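Local structure of hypothetical protein lpg0944 (Legionella pneumophila subsp. pneumophila str. Philadelphia 1, 4RXV) at residues Q19-A24 against S42-Y46; F29-A34 against W173-H179; K48-L54 against F90-G94; P71-Y77 against Y205-D210; A81-K87 against Q220-Y224. The protein is of unknown function but probably carries, in this N-terminal fragment, a RavJ-type peptidase domain of the clan CA (papain-like) kind. All blocks are in the same frame, centred on the assembly; numbering follows the deposited sequence. Where two conformers were deposited one is given.

Contact 1 touches both contact 2 and contact 3 and lies on the same side of the chain's centre as each; contacts 2 and 3 do not meet. Contacts 1 and 3 share helix 37-50 and reach the same small mixed sheet, while contact 1 also meets helix 172-176 of contact 2. Contact 4 lies across the centre, about 28 Å from contact 1 between centres, and shares helix 74-84 with contact 5, to which Gln75 and Gln220 link it. None is wholly core; contact 5 is the surface one. The chemistry follows: one arginine gathering carbonyls in contact 1, aromatic packing beside a helix end in contact 2, a salt bridge between two exposed residues in contact 3, an aspartate at a helix N-terminus in contact 4 and water bridges in contact 5.

Contact 1: Q19-A24 against S42-Y46; sequences QKFVVA and SGQRY
Val22 and Tyr46 bring their CA atoms within 5.6 Å where residues 19-24, a 3-10 turn leading into short strand 22-23, pass beside helix 37-50. Arg45 makes the direct hydrogen bonds between the segments. Its CG lies anti to the backbone N (chi1 -168°) and the chain bends at its third torsion, which brings the guanidinium against the carbonyls of the turn. NH1 donates to Phe21 O at 2.9 Å, reaching that carbonyl from above its plane, and makes a weak, strongly bent bond to Gln19 O at 3.1 Å. Within the helix the same NH1 binds Ser42 OG at 3.0 Å, so this one nitrogen is shared among three oxygens. Lys20 CA covers one guanidinium face, and an in-plane water joins Arg45 NH2 to Gln19 O. Farther along, Tyr46 turns its edge to Val22 CG1, 4.0 Å from CD1, while a water spans Tyr46 OH and Ala24 O. Another water ties Phe21 O and Val23 N to Ser42 O. The contact is strand-on-helix packing with a polar, hydrated seam. Strand 22-23 pairs in parallel with strand 95-100, Val23 packs on Trp173, and Ser42 OG hydrogen-bonds Gly176 O at helix 172-176.

Contact 2: F29-A34 against W173-H179; sequences FPHCLA and WAVGMGH
Trp173 drives the edge of its six-membered ring into the face of Phe29, a T-shaped pair with centroids 5.1 Å apart and planes at 83°. Cys32 joins from the rim: CB lies 3.6 Å from Trp173 CH2, and SG sits in the indole plane at the ring edge, a sulfur-aromatic contact. Met177 lays CG over one indole face. Its chain then folds back (chi2 -68°, chi3 -75°) and carries CE against the 3-10 turn, touching the CB atoms of Phe29, Cys32 and Leu33 and 3.3 Å from Phe29 O. Outward, Ala34 CB rests squarely on the imidazole of His179, 3.7 Å from the ring centroid, as a CH-pi contact. At the polar edge His179 NE2 donates to Cys32 O at 2.9 Å, the oxygen lying in the imidazole plane although the donor stands above the carbonyl plane. His179 ND1 is hydrogen-bonded to Gln183 OE1, and the two bonds together hold the ring's rotation. Tyr194 OH also bonds Cys32 O, and its ring meets His179 edge-to-face. Ala34 N meets Met177 O nearly head-on at 2.9 Å, stitching the 29-34 loop to the end of helix 172-176. Gly178, with positive phi, closes that helix in a Schellman motif, His179 N bonding Ala174 O and Gly178 N bonding Val175 O.

Contact 3: K48-L54 against F90-G94; sequences KYSTNSL and FKIDG
Lys48, near the end of helix 37-50, stretches its side chain, straight from CG outward, across to Asp93 in the turn after strand 91-92. Lys48 NZ forms a salt bridge with Asp93 OD1 at 3.0 Å, using the syn lone pair of that oxygen, while the methylenes CB and CD brush Ile92 CG2 on the way. Tyr49 is buried. Its CB touches Ile92 CD1 at 3.6 Å. The Tyr49 ring lies rim to rim with that of Phe90, Tyr49 CE1 being 3.6 Å from Phe90 CE2; the planes are only 16° apart, but neither ring covers the other. After the helix the chain turns, and Asn52 approaches the Phe90 ring obliquely from the opposite direction, Asn52 CG 3.6 Å from Phe90 CE1. The amide plane is inclined to the ring by 49°. Asn52 OD1 is held within the loop by Leu54 N, an in-plane bond of 3.0 Å that makes an Asx turn and steadies the group. Leu54 then places CB over the centre of the Phe90 face, 3.7 Å from the centroid, as a CH-pi contact. Phe90 thus meets Tyr49 of the helix and Asn52 and Leu54 of the turn after it, with Phe60 adding an edge-to-face partner. Tyr49, Phe90 and Ile92 all pack on Val97 of strand 95-100, the central strand of the mixed sheet on whose outer strand, 91-92, this helix end sits.

Contact 4: P71-Y77 against Y205-D210; sequences PKSAQEY and YQSALD
Tyr77 points the edge of its ring, CE2 foremost, at the face of Tyr205, an inclined edge-to-face pair with centroids 4.9 Å apart and planes at 50°. The two side chains slide past each other in opposite directions, leaving Tyr77 OH 3.4 Å from Tyr205 CB. The contact joins the N-terminus of helix 74-84 to edge strand 202-206 of the antiparallel sheet and the 3-10 turn after it. Ser73 is the N-cap: OG accepts a weak bond from Glu76 N and donates to Glu76 OE2 at 2.7 Å, an oxygen that also accepts from Lys72 N. Ser207 N lies over the opposite face of the Tyr205 ring, toward its rim. Its side chain swung out opposite the backbone N (chi1 179°), Asp210 reaches the helix start, where the helix N-terminus would probably stabilise its negative charge. Asp210 OD1 is engaged by Ser212. Asp210 OD2 accepts from two donors, Ala74 N at 2.8 Å, nearly along its C-O axis, and Tyr205 OH at 2.7 Å on its anti lone pair.

Contact 5: A81-K87 against Q220-Y224; sequences AQQRNKK and QLTPY
The C-terminal end of helix 74-84, with the turn that follows, is flanked by the irregular chain 220-224, where Tyr224 and Leu221 make the direct contacts. Leu221 spreads its two methyls over neighbouring helix residues, placing CD1 4.0 Å from Ala81 CB and CD2 3.9 Å from Gln82 CB. Tyr224 packs obliquely against the Asn85 side chain: its CD1 is 3.7 Å from Asn85 CG, amide and ring planes being 42° apart, and Asn85 O meets the ring edge in plane at CE1. Lys87, extended beyond CG, runs its CE to 3.4 Å from Tyr224 OH. No direct hydrogen bond crosses the contact; three waters do that work. One links Gln82 OE1 to Gln220 O, a second Asn85 ND2 to Thr222 O, and a third, above the centre of the Tyr224 ring, Lys87 NZ to Tyr224 O. Outside the contact, Asn85 ND2 bonds Glu16, OD1 bonds His108 and Arg98, and Arg98 also makes a cation-pi contact with Tyr224. This is hydrated surface packing of an irregular C-terminal stretch of the fragment along a helix end.

Contact 1: Q19-A24 against S42-Y46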
# COMPACT_ATOMS: atom_id res chain seq x y z
N GLN A 19 5.22 -7.05 5.91
CA GLN A 19 4.74 -8.19 6.65
C GLN A 19 4.87 -8.03 8.16
O GLN A 19 4.25 -8.79 8.91
CB GLN A 19 5.42 -9.47 6.19
CG GLN A 19 6.84 -9.72 6.67
CD GLN A 19 7.90 -8.94 5.97
OE1 GLN A 19 7.65 -8.05 5.14
NE2 GLN A 19 9.14 -9.25 6.31
N LYS A 20 5.65 -7.07 8.60
CA LYS A 20 5.88 -6.84 10.02
C LYS A 20 4.93 -5.84 10.63
O LYS A 20 4.91 -5.67 11.85
CB LYS A 20 7.35 -6.42 10.27
CG LYS A 20 8.38 -7.36 9.71
CD LYS A 20 8.36 -8.74 10.27
CE LYS A 20 9.44 -9.58 9.61
NZ LYS A 20 9.57 -10.99 9.94
N PHE A 21 4.11 -5.18 9.82
CA PHE A 21 3.14 -4.23 10.38
C PHE A 21 2.14 -4.94 11.28
O PHE A 21 1.81 -6.11 11.08
CB PHE A 21 2.31 -3.59 9.26
CG PHE A 21 2.83 -2.26 8.77
CD1 PHE A 21 4.01 -2.15 8.07
CD2 PHE A 21 2.09 -1.10 9.01
CE1 PHE A 21 4.42 -0.93 7.60
CE2 PHE A 21 2.51 0.11 8.54
CZ PHE A 21 3.66 0.20 7.84
N VAL A 22 1.61 -4.20 12.24
CA VAL A 22 0.36 -4.57 12.87
C VAL A 22 -0.75 -4.23 11.88
O VAL A 22 -0.88 -3.09 11.43
CB VAL A 22 0.16 -3.81 14.19
CG1 VAL A 22 -1.26 -4.03 14.72
CG2 VAL A 22 1.19 -4.22 15.21
N VAL A 23 -1.55 -5.23 11.54
CA VAL A 23 -2.68 -5.08 10.63
C VAL A 23 -3.92 -5.06 11.54
O VAL A 23 -4.39 -6.10 12.02
CB VAL A 23 -2.74 -6.21 9.59
CG1 VAL A 23 -3.91 -6.02 8.68
CG2 VAL A 23 -1.46 -6.24 8.78
N ALA A 24 -4.45 -3.86 11.79
CA ALA A 24 -5.43 -3.66 12.86
C ALA A 24 -6.78 -4.31 12.59
O ALA A 24 -7.55 -4.54 13.52
CB ALA A 24 -5.59 -2.17 13.14
N SER A 42 1.48 -12.40 11.79
CA SER A 42 0.67 -11.19 11.82
C SER A 42 -0.55 -11.33 12.73
O SER A 42 -0.92 -10.38 13.40
CB SER A 42 0.27 -10.79 10.40
OG SER A 42 1.40 -10.24 9.75
N GLY A 43 -1.17 -12.50 12.75
CA GLY A 43 -2.31 -12.73 13.62
C GLY A 43 -1.91 -12.60 15.08
O GLY A 43 -2.60 -11.98 15.89
N GLN A 44 -0.79 -13.19 15.44
CA GLN A 44 -0.29 -13.14 16.80
C GLN A 44 0.16 -11.74 17.21
O GLN A 44 0.01 -11.34 18.37
CB GLN A 44 0.86 -14.13 16.96
CG GLN A 44 0.39 -15.57 16.92
CD GLN A 44 1.49 -16.55 16.57
OE1 GLN A 44 2.57 -16.16 16.13
NE2 GLN A 44 1.21 -17.84 16.76
N ARG A 45 0.75 -11.01 16.26
CA ARG A 45 1.22 -9.66 16.51
C ARG A 45 0.06 -8.76 16.84
O ARG A 45 0.15 -7.95 17.77
CB ARG A 45 2.01 -9.15 15.29
CG ARG A 45 2.77 -7.86 15.55
CD ARG A 45 3.48 -7.33 14.28
NE ARG A 45 4.28 -8.39 13.67
CZ ARG A 45 4.03 -9.01 12.52
NH1 ARG A 45 3.04 -8.63 11.71
NH2 ARG A 45 4.79 -10.02 12.17
N TYR A 46 -1.03 -8.89 16.08
CA TYR A 46 -2.22 -8.10 16.37
C TYR A 46 -2.79 -8.43 17.75
O TYR A 46 -3.23 -7.54 18.47
CB TYR A 46 -3.30 -8.27 15.30
CG TYR A 46 -4.52 -7.51 15.72
CD1 TYR A 46 -4.55 -6.13 15.66
CD2 TYR A 46 -5.65 -8.16 16.22
CE1 TYR A 46 -5.65 -5.41 16.08
CE2 TYR A 46 -6.75 -7.45 16.65
CZ TYR A 46 -6.75 -6.07 16.59
OH TYR A 46 -7.85 -5.35 17.00
O HOH W 1 4.31 -11.39 9.58
O HOH W 2 -0.47 -7.78 12.44
O HOH W 3 -8.99 -3.29 15.20

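Contact 2: F29-A34 against W173-H179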
# COMPACT_ATOMS: atom_id res chain seq x y z
N PHE A 29 -10.96 -9.96 8.38
CA PHE A 29 -10.74 -10.52 7.04
C PHE A 29 -9.99 -11.86 7.06
O PHE A 29 -8.96 -12.02 6.40
CB PHE A 29 -9.96 -9.51 6.19
CG PHE A 29 -10.68 -8.21 5.92
CD1 PHE A 29 -11.49 -8.08 4.81
CD2 PHE A 29 -10.50 -7.11 6.75
CE1 PHE A 29 -12.12 -6.88 4.53
CE2 PHE A 29 -11.12 -5.91 6.48
CZ PHE A 29 -11.94 -5.80 5.36
N PRO A 30 -10.51 -12.86 7.78
CA PRO A 30 -9.82 -14.16 7.81
C PRO A 30 -9.68 -14.76 6.41
O PRO A 30 -8.75 -15.53 6.14
CB PRO A 30 -10.73 -15.00 8.72
CG PRO A 30 -12.08 -14.37 8.61
CD PRO A 30 -11.79 -12.89 8.51
N HIS A 31 -10.63 -14.46 5.54
CA HIS A 31 -10.62 -14.97 4.17
C HIS A 31 -9.53 -14.35 3.29
O HIS A 31 -9.27 -14.85 2.18
CB HIS A 31 -11.98 -14.77 3.52
CG HIS A 31 -12.52 -13.38 3.66
ND1 HIS A 31 -12.88 -12.84 4.88
CD2 HIS A 31 -12.81 -12.45 2.72
CE1 HIS A 31 -13.32 -11.61 4.66
NE2 HIS A 31 -13.31 -11.37 3.37
N CYS A 32 -8.91 -13.28 3.78
CA CYS A 32 -7.81 -12.62 3.09
C CYS A 32 -6.46 -12.95 3.71
O CYS A 32 -5.43 -12.46 3.21
CB CYS A 32 -8.01 -11.10 3.12
SG CYS A 32 -9.42 -10.54 2.16
N LEU A 33 -6.45 -13.75 4.78
CA LEU A 33 -5.25 -14.06 5.52
C LEU A 33 -4.60 -15.31 4.93
O LEU A 33 -5.20 -16.38 4.93
CB LEU A 33 -5.63 -14.32 6.98
CG LEU A 33 -4.50 -14.59 7.95
CD1 LEU A 33 -3.55 -13.43 8.06
CD2 LEU A 33 -5.10 -14.86 9.32
N ALA A 34 -3.36 -15.19 4.48
CA ALA A 34 -2.62 -16.31 3.94
C ALA A 34 -2.14 -17.23 5.06
O ALA A 34 -1.69 -16.79 6.11
CB ALA A 34 -1.44 -15.82 3.13
N TRP A 173 -1.11 -4.18 2.26
CA TRP A 173 -2.00 -4.91 3.16
C TRP A 173 -1.99 -6.41 2.88
O TRP A 173 -1.97 -7.20 3.83
CB TRP A 173 -3.41 -4.33 3.10
CG TRP A 173 -4.39 -4.89 4.08
CD1 TRP A 173 -4.56 -4.54 5.39
CD2 TRP A 173 -5.41 -5.86 3.79
NE1 TRP A 173 -5.63 -5.22 5.92
CE2 TRP A 173 -6.16 -6.03 4.97
CE3 TRP A 173 -5.76 -6.56 2.65
CZ2 TRP A 173 -7.27 -6.91 5.03
CZ3 TRP A 173 -6.86 -7.44 2.72
CH2 TRP A 173 -7.59 -7.60 3.90
N ALA A 174 -1.96 -6.80 1.61
CA ALA A 174 -1.88 -8.22 1.29
C ALA A 174 -0.63 -8.85 1.93
O ALA A 174 -0.67 -10.00 2.35
CB ALA A 174 -1.85 -8.45 -0.21
N VAL A 175 0.48 -8.11 1.96
CA VAL A 175 1.73 -8.60 2.55
C VAL A 175 1.62 -8.64 4.08
O VAL A 175 2.05 -9.61 4.72
CB VAL A 175 2.91 -7.74 2.08
CG1 VAL A 175 4.24 -8.25 2.68
CG2 VAL A 175 3.00 -7.79 0.56
N GLY A 176 1.00 -7.63 4.67
CA GLY A 176 0.65 -7.67 6.09
C GLY A 176 -0.21 -8.87 6.45
O GLY A 176 -0.07 -9.46 7.53
N MET A 177 -1.06 -9.28 5.53
CA MET A 177 -1.98 -10.41 5.65
C MET A 177 -1.33 -11.73 5.21
O MET A 177 -2.03 -12.73 5.07
CB MET A 177 -3.26 -10.15 4.86
CG MET A 177 -4.08 -8.98 5.42
SD MET A 177 -4.80 -9.32 7.04
CE MET A 177 -6.14 -10.41 6.59
N GLY A 178 -0.01 -11.75 5.07
CA GLY A 178 0.72 -12.99 4.91
C GLY A 178 1.04 -13.40 3.49
O GLY A 178 1.74 -14.40 3.33
N HIS A 179 0.59 -12.66 2.49
CA HIS A 179 0.88 -13.02 1.11
C HIS A 179 2.29 -12.58 0.73
O HIS A 179 2.78 -11.57 1.22
CB HIS A 179 -0.16 -12.41 0.17
CG HIS A 179 -1.53 -12.94 0.43
ND1 HIS A 179 -2.03 -14.04 -0.22
CD2 HIS A 179 -2.49 -12.54 1.30
CE1 HIS A 179 -3.25 -14.30 0.23
NE2 HIS A 179 -3.54 -13.42 1.18
O HOH W 4 -6.26 -14.94 1.17

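Contact 3: K48-L54 against F90-G94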
# COMPACT_ATOMS: atom_id res chain seq x y z
N LYS A 48 -1.24 -9.29 20.41
CA LYS A 48 -0.42 -8.60 21.40
C LYS A 48 -0.64 -7.08 21.38
O LYS A 48 -0.74 -6.46 22.44
CB LYS A 48 1.05 -8.94 21.16
CG LYS A 48 1.35 -10.41 21.41
CD LYS A 48 2.79 -10.78 21.11
CE LYS A 48 3.03 -12.24 21.46
NZ LYS A 48 4.46 -12.65 21.43
N TYR A 49 -0.74 -6.51 20.19
CA TYR A 49 -0.99 -5.08 20.04
C TYR A 49 -2.32 -4.65 20.65
O TYR A 49 -2.40 -3.64 21.36
CB TYR A 49 -0.98 -4.76 18.55
CG TYR A 49 -1.47 -3.39 18.20
CD1 TYR A 49 -0.59 -2.32 18.16
CD2 TYR A 49 -2.81 -3.16 17.87
CE1 TYR A 49 -1.02 -1.06 17.79
CE2 TYR A 49 -3.25 -1.90 17.49
CZ TYR A 49 -2.36 -0.86 17.47
OH TYR A 49 -2.76 0.41 17.09
N SER A 50 -3.37 -5.42 20.34
CA SER A 50 -4.75 -4.95 20.52
C SER A 50 -5.08 -4.64 21.96
O SER A 50 -5.87 -3.73 22.23
CB SER A 50 -5.74 -5.99 19.98
OG SER A 50 -5.64 -7.22 20.67
N THR A 51 -4.46 -5.38 22.89
CA THR A 51 -4.73 -5.22 24.31
C THR A 51 -3.58 -4.58 25.07
O THR A 51 -3.64 -4.49 26.28
CB THR A 51 -5.05 -6.57 24.96
OG1 THR A 51 -3.98 -7.49 24.67
CG2 THR A 51 -6.37 -7.10 24.43
N ASN A 52 -2.55 -4.12 24.36
CA ASN A 52 -1.46 -3.37 24.98
C ASN A 52 -1.96 -1.95 25.19
O ASN A 52 -2.54 -1.38 24.29
CB ASN A 52 -0.23 -3.39 24.06
CG ASN A 52 1.01 -2.81 24.71
OD1 ASN A 52 1.00 -1.68 25.20
ND2 ASN A 52 2.09 -3.58 24.68
N SER A 53 -1.74 -1.39 26.37
CA SER A 53 -2.23 -0.05 26.66
C SER A 53 -1.77 1.00 25.65
O SER A 53 -2.48 1.97 25.37
CB SER A 53 -1.85 0.38 28.09
OG SER A 53 -0.45 0.54 28.24
N LEU A 54 -0.60 0.80 25.06
CA LEU A 54 -0.06 1.81 24.15
C LEU A 54 -0.81 1.89 22.82
O LEU A 54 -0.72 2.89 22.12
CB LEU A 54 1.43 1.58 23.89
CG LEU A 54 2.31 1.79 25.12
CD1 LEU A 54 3.73 1.35 24.84
CD2 LEU A 54 2.28 3.25 25.59
N PHE A 90 6.90 2.11 21.55
CA PHE A 90 6.00 0.97 21.47
C PHE A 90 6.62 -0.11 20.58
O PHE A 90 6.82 0.10 19.37
CB PHE A 90 4.65 1.44 20.90
CG PHE A 90 3.53 0.43 20.98
CD1 PHE A 90 3.64 -0.78 21.64
CD2 PHE A 90 2.33 0.72 20.37
CE1 PHE A 90 2.55 -1.68 21.68
CE2 PHE A 90 1.27 -0.16 20.40
CZ PHE A 90 1.38 -1.36 21.06
N LYS A 91 6.96 -1.24 21.20
CA LYS A 91 7.51 -2.42 20.52
C LYS A 91 6.73 -3.69 20.86
O LYS A 91 6.18 -3.80 21.96
CB LYS A 91 8.94 -2.69 20.96
CG LYS A 91 9.87 -1.52 20.95
CD LYS A 91 11.16 -1.96 21.62
CE LYS A 91 11.59 -1.08 22.78
NZ LYS A 91 11.63 -1.89 24.03
N ILE A 92 6.72 -4.64 19.93
CA ILE A 92 6.17 -5.97 20.10
C ILE A 92 7.24 -6.95 19.59
O ILE A 92 7.81 -6.78 18.51
CB ILE A 92 4.85 -6.14 19.31
CG1 ILE A 92 3.78 -5.21 19.89
CG2 ILE A 92 4.38 -7.61 19.30
CD1 ILE A 92 2.52 -5.16 19.08
N ASP A 93 7.53 -7.96 20.40
CA ASP A 93 8.59 -8.92 20.11
C ASP A 93 9.89 -8.20 19.71
O ASP A 93 10.60 -8.62 18.79
CB ASP A 93 8.15 -9.89 19.01
CG ASP A 93 6.98 -10.76 19.44
OD1 ASP A 93 6.85 -11.02 20.65
OD2 ASP A 93 6.20 -11.17 18.56
N GLY A 94 10.18 -7.11 20.41
CA GLY A 94 11.39 -6.35 20.18
C GLY A 94 11.43 -5.52 18.91
O GLY A 94 12.46 -4.94 18.58

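Contact 4: P71-Y77 against Y205-D210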
# COMPACT_ATOMS: atom_id res chain seq x y z
N PRO A 71 -6.21 11.17 0.18
CA PRO A 71 -5.17 12.14 -0.15
C PRO A 71 -5.20 12.47 -1.64
O PRO A 71 -5.42 11.61 -2.49
CB PRO A 71 -3.87 11.42 0.25
CG PRO A 71 -4.32 10.27 1.14
CD PRO A 71 -5.64 9.88 0.59
N LYS A 72 -4.99 13.73 -1.95
CA LYS A 72 -5.14 14.16 -3.33
C LYS A 72 -3.87 14.76 -3.90
O LYS A 72 -3.93 15.30 -4.99
CB LYS A 72 -6.33 15.12 -3.49
CG LYS A 72 -7.66 14.48 -3.08
CD LYS A 72 -8.86 15.37 -3.31
CE LYS A 72 -10.13 14.73 -2.75
NZ LYS A 72 -10.71 13.71 -3.67
N SER A 73 -2.74 14.64 -3.18
CA SER A 73 -1.47 15.17 -3.63
C SER A 73 -0.35 14.19 -3.35
O SER A 73 -0.39 13.44 -2.37
CB SER A 73 -1.15 16.50 -2.92
OG SER A 73 -0.73 16.29 -1.59
N ALA A 74 0.68 14.22 -4.19
CA ALA A 74 1.81 13.33 -4.03
C ALA A 74 2.50 13.50 -2.67
O ALA A 74 2.85 12.51 -2.04
CB ALA A 74 2.81 13.52 -5.17
N GLN A 75 2.67 14.74 -2.22
CA GLN A 75 3.36 14.97 -0.97
C GLN A 75 2.61 14.32 0.21
O GLN A 75 3.24 13.86 1.17
CB GLN A 75 3.59 16.47 -0.71
CG GLN A 75 4.43 16.74 0.52
CD GLN A 75 5.87 16.23 0.38
OE1 GLN A 75 6.41 16.18 -0.70
NE2 GLN A 75 6.48 15.85 1.50
N GLU A 76 1.28 14.29 0.17
CA GLU A 76 0.54 13.62 1.25
C GLU A 76 0.86 12.14 1.34
O GLU A 76 0.96 11.60 2.43
CB GLU A 76 -0.95 13.80 1.06
CG GLU A 76 -1.45 15.19 1.39
CD GLU A 76 -2.86 15.33 0.91
OE1 GLU A 76 -3.78 14.99 1.69
OE2 GLU A 76 -3.05 15.75 -0.25
N TYR A 77 1.02 11.48 0.20
CA TYR A 77 1.37 10.06 0.21
C TYR A 77 2.78 9.85 0.76
O TYR A 77 3.02 8.93 1.53
CB TYR A 77 1.23 9.46 -1.18
CG TYR A 77 -0.21 9.37 -1.62
CD1 TYR A 77 -1.06 8.42 -1.08
CD2 TYR A 77 -0.74 10.25 -2.56
CE1 TYR A 77 -2.39 8.33 -1.45
CE2 TYR A 77 -2.07 10.17 -2.94
CZ TYR A 77 -2.89 9.20 -2.38
OH TYR A 77 -4.22 9.08 -2.69
N TYR A 205 -7.15 8.73 -6.95
CA TYR A 205 -6.00 9.61 -7.18
C TYR A 205 -5.26 9.14 -8.41
O TYR A 205 -5.03 7.95 -8.57
CB TYR A 205 -5.05 9.60 -5.96
CG TYR A 205 -3.74 10.33 -6.21
CD1 TYR A 205 -3.69 11.71 -6.19
CD2 TYR A 205 -2.57 9.65 -6.50
CE1 TYR A 205 -2.50 12.39 -6.42
CE2 TYR A 205 -1.37 10.32 -6.73
CZ TYR A 205 -1.34 11.68 -6.69
OH TYR A 205 -0.15 12.32 -6.93
N GLN A 206 -4.87 10.10 -9.25
CA GLN A 206 -3.98 9.86 -10.38
C GLN A 206 -2.88 10.91 -10.36
O GLN A 206 -3.16 12.11 -10.51
CB GLN A 206 -4.71 9.91 -11.72
CG GLN A 206 -5.81 8.89 -11.83
CD GLN A 206 -6.40 8.71 -13.23
OE1 GLN A 206 -5.69 8.42 -14.20
NE2 GLN A 206 -7.70 8.86 -13.35
N SER A 207 -1.63 10.50 -10.21
CA SER A 207 -0.52 11.45 -10.22
C SER A 207 -0.47 12.22 -11.53
O SER A 207 -0.01 13.36 -11.56
CB SER A 207 0.81 10.78 -9.93
OG SER A 207 1.21 9.88 -10.96
N ALA A 208 -0.93 11.61 -12.62
CA ALA A 208 -0.98 12.26 -13.92
C ALA A 208 -1.88 13.50 -13.93
O ALA A 208 -1.74 14.33 -14.83
CB ALA A 208 -1.47 11.26 -14.96
N LEU A 209 -2.81 13.60 -12.99
CA LEU A 209 -3.73 14.73 -12.86
C LEU A 209 -3.35 15.67 -11.73
O LEU A 209 -4.06 16.64 -11.49
CB LEU A 209 -5.16 14.22 -12.63
CG LEU A 209 -5.70 13.35 -13.77
CD1 LEU A 209 -7.07 12.83 -13.42
CD2 LEU A 209 -5.73 14.11 -15.08
N ASP A 210 -2.24 15.43 -11.06
CA ASP A 210 -1.84 16.16 -9.87
C ASP A 210 -0.86 17.27 -10.27
O ASP A 210 0.30 17.00 -10.58
CB ASP A 210 -1.18 15.16 -8.91
CG ASP A 210 -0.69 15.78 -7.63
OD1 ASP A 210 -0.82 17.01 -7.45
OD2 ASP A 210 -0.16 15.00 -6.78

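Contact 5: A81-K87 against Q220-Y224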
# COMPACT_ATOMS: atom_id res chain seq x y z
N ALA A 81 3.82 7.67 4.34
CA ALA A 81 4.86 6.66 4.52
C ALA A 81 5.85 7.08 5.60
O ALA A 81 6.26 6.27 6.44
CB ALA A 81 5.57 6.42 3.22
N GLN A 82 6.26 8.35 5.58
CA GLN A 82 7.21 8.84 6.55
C GLN A 82 6.66 8.69 7.98
O GLN A 82 7.37 8.24 8.89
CB GLN A 82 7.52 10.29 6.25
CG GLN A 82 8.70 10.84 6.97
CD GLN A 82 9.24 12.02 6.22
OE1 GLN A 82 10.38 12.01 5.75
NE2 GLN A 82 8.40 13.03 6.06
N GLN A 83 5.43 9.11 8.18
CA GLN A 83 4.83 9.10 9.50
C GLN A 83 4.63 7.69 10.03
O GLN A 83 4.86 7.43 11.21
CB GLN A 83 3.50 9.81 9.47
CG GLN A 83 3.62 11.30 9.31
CD GLN A 83 4.50 11.93 10.38
OE1 GLN A 83 5.48 12.62 10.08
NE2 GLN A 83 4.15 11.69 11.64
N ARG A 84 4.24 6.77 9.16
CA ARG A 84 4.01 5.40 9.60
C ARG A 84 5.30 4.67 9.89
O ARG A 84 5.27 3.66 10.58
CB ARG A 84 3.23 4.61 8.55
CG ARG A 84 1.86 5.11 8.14
CD ARG A 84 0.94 5.17 9.29
NE ARG A 84 -0.37 5.79 9.02
CZ ARG A 84 -0.58 7.08 8.77
NH1 ARG A 84 0.45 7.91 8.59
NH2 ARG A 84 -1.82 7.54 8.66
N ASN A 85 6.43 5.15 9.38
CA ASN A 85 7.74 4.52 9.60
C ASN A 85 8.49 5.08 10.80
O ASN A 85 9.59 4.65 11.11
CB ASN A 85 8.62 4.64 8.37
CG ASN A 85 8.28 3.60 7.31
OD1 ASN A 85 7.35 2.80 7.44
ND2 ASN A 85 9.06 3.61 6.25
N LYS A 86 7.91 6.04 11.50
CA LYS A 86 8.52 6.52 12.72
C LYS A 86 8.51 5.43 13.80
O LYS A 86 7.50 4.76 14.03
CB LYS A 86 7.83 7.79 13.20
CG LYS A 86 8.07 8.94 12.24
CD LYS A 86 7.53 10.27 12.76
CE LYS A 86 7.78 11.40 11.75
NZ LYS A 86 9.21 11.54 11.37
N LYS A 87 9.65 5.24 14.45
CA LYS A 87 9.76 4.27 15.52
C LYS A 87 9.60 4.97 16.85
O LYS A 87 10.28 5.93 17.14
CB LYS A 87 11.09 3.53 15.49
CG LYS A 87 11.28 2.70 14.24
CD LYS A 87 12.64 2.04 14.24
CE LYS A 87 12.91 1.33 12.92
NZ LYS A 87 14.24 0.67 12.93
N GLN A 220 12.91 11.84 -0.51
CA GLN A 220 12.55 12.28 0.83
C GLN A 220 12.55 11.16 1.85
O GLN A 220 12.72 11.41 3.05
CB GLN A 220 11.17 12.92 0.83
CG GLN A 220 11.07 14.10 -0.07
CD GLN A 220 9.75 14.79 0.07
OE1 GLN A 220 9.35 15.18 1.16
NE2 GLN A 220 9.03 14.89 -1.03
N LEU A 221 12.33 9.93 1.41
CA LEU A 221 12.15 8.82 2.33
C LEU A 221 13.43 8.01 2.51
O LEU A 221 14.23 7.83 1.59
CB LEU A 221 11.07 7.86 1.85
CG LEU A 221 9.69 8.45 1.61
CD1 LEU A 221 8.74 7.45 1.01
CD2 LEU A 221 9.10 9.02 2.90
N THR A 222 13.63 7.51 3.72
CA THR A 222 14.65 6.52 3.97
C THR A 222 13.98 5.15 3.92
O THR A 222 13.02 4.91 4.65
CB THR A 222 15.29 6.77 5.32
OG1 THR A 222 15.86 8.09 5.34
CG2 THR A 222 16.36 5.75 5.59
N PRO A 223 14.46 4.23 3.07
CA PRO A 223 13.90 2.87 3.12
C PRO A 223 13.94 2.32 4.54
O PRO A 223 14.90 2.56 5.26
CB PRO A 223 14.80 2.08 2.17
CG PRO A 223 15.30 3.12 1.20
CD PRO A 223 15.53 4.33 2.06
N TYR A 224 12.91 1.59 4.93
CA TYR A 224 12.82 1.17 6.33
C TYR A 224 13.98 0.25 6.73
O TYR A 224 14.43 0.28 7.87
CB TYR A 224 11.51 0.45 6.57
CG TYR A 224 11.11 0.33 8.03
CD1 TYR A 224 10.90 1.47 8.79
CD2 TYR A 224 10.88 -0.91 8.63
CE1 TYR A 224 10.51 1.40 10.10
CE2 TYR A 224 10.47 -0.99 9.97
CZ TYR A 224 10.28 0.16 10.69
OH TYR A 224 9.85 0.12 11.99
O HOH W 5 12.52 13.81 4.22
O HOH W 6 11.82 4.69 7.00
O HOH W 7 13.99 -0.67 10.57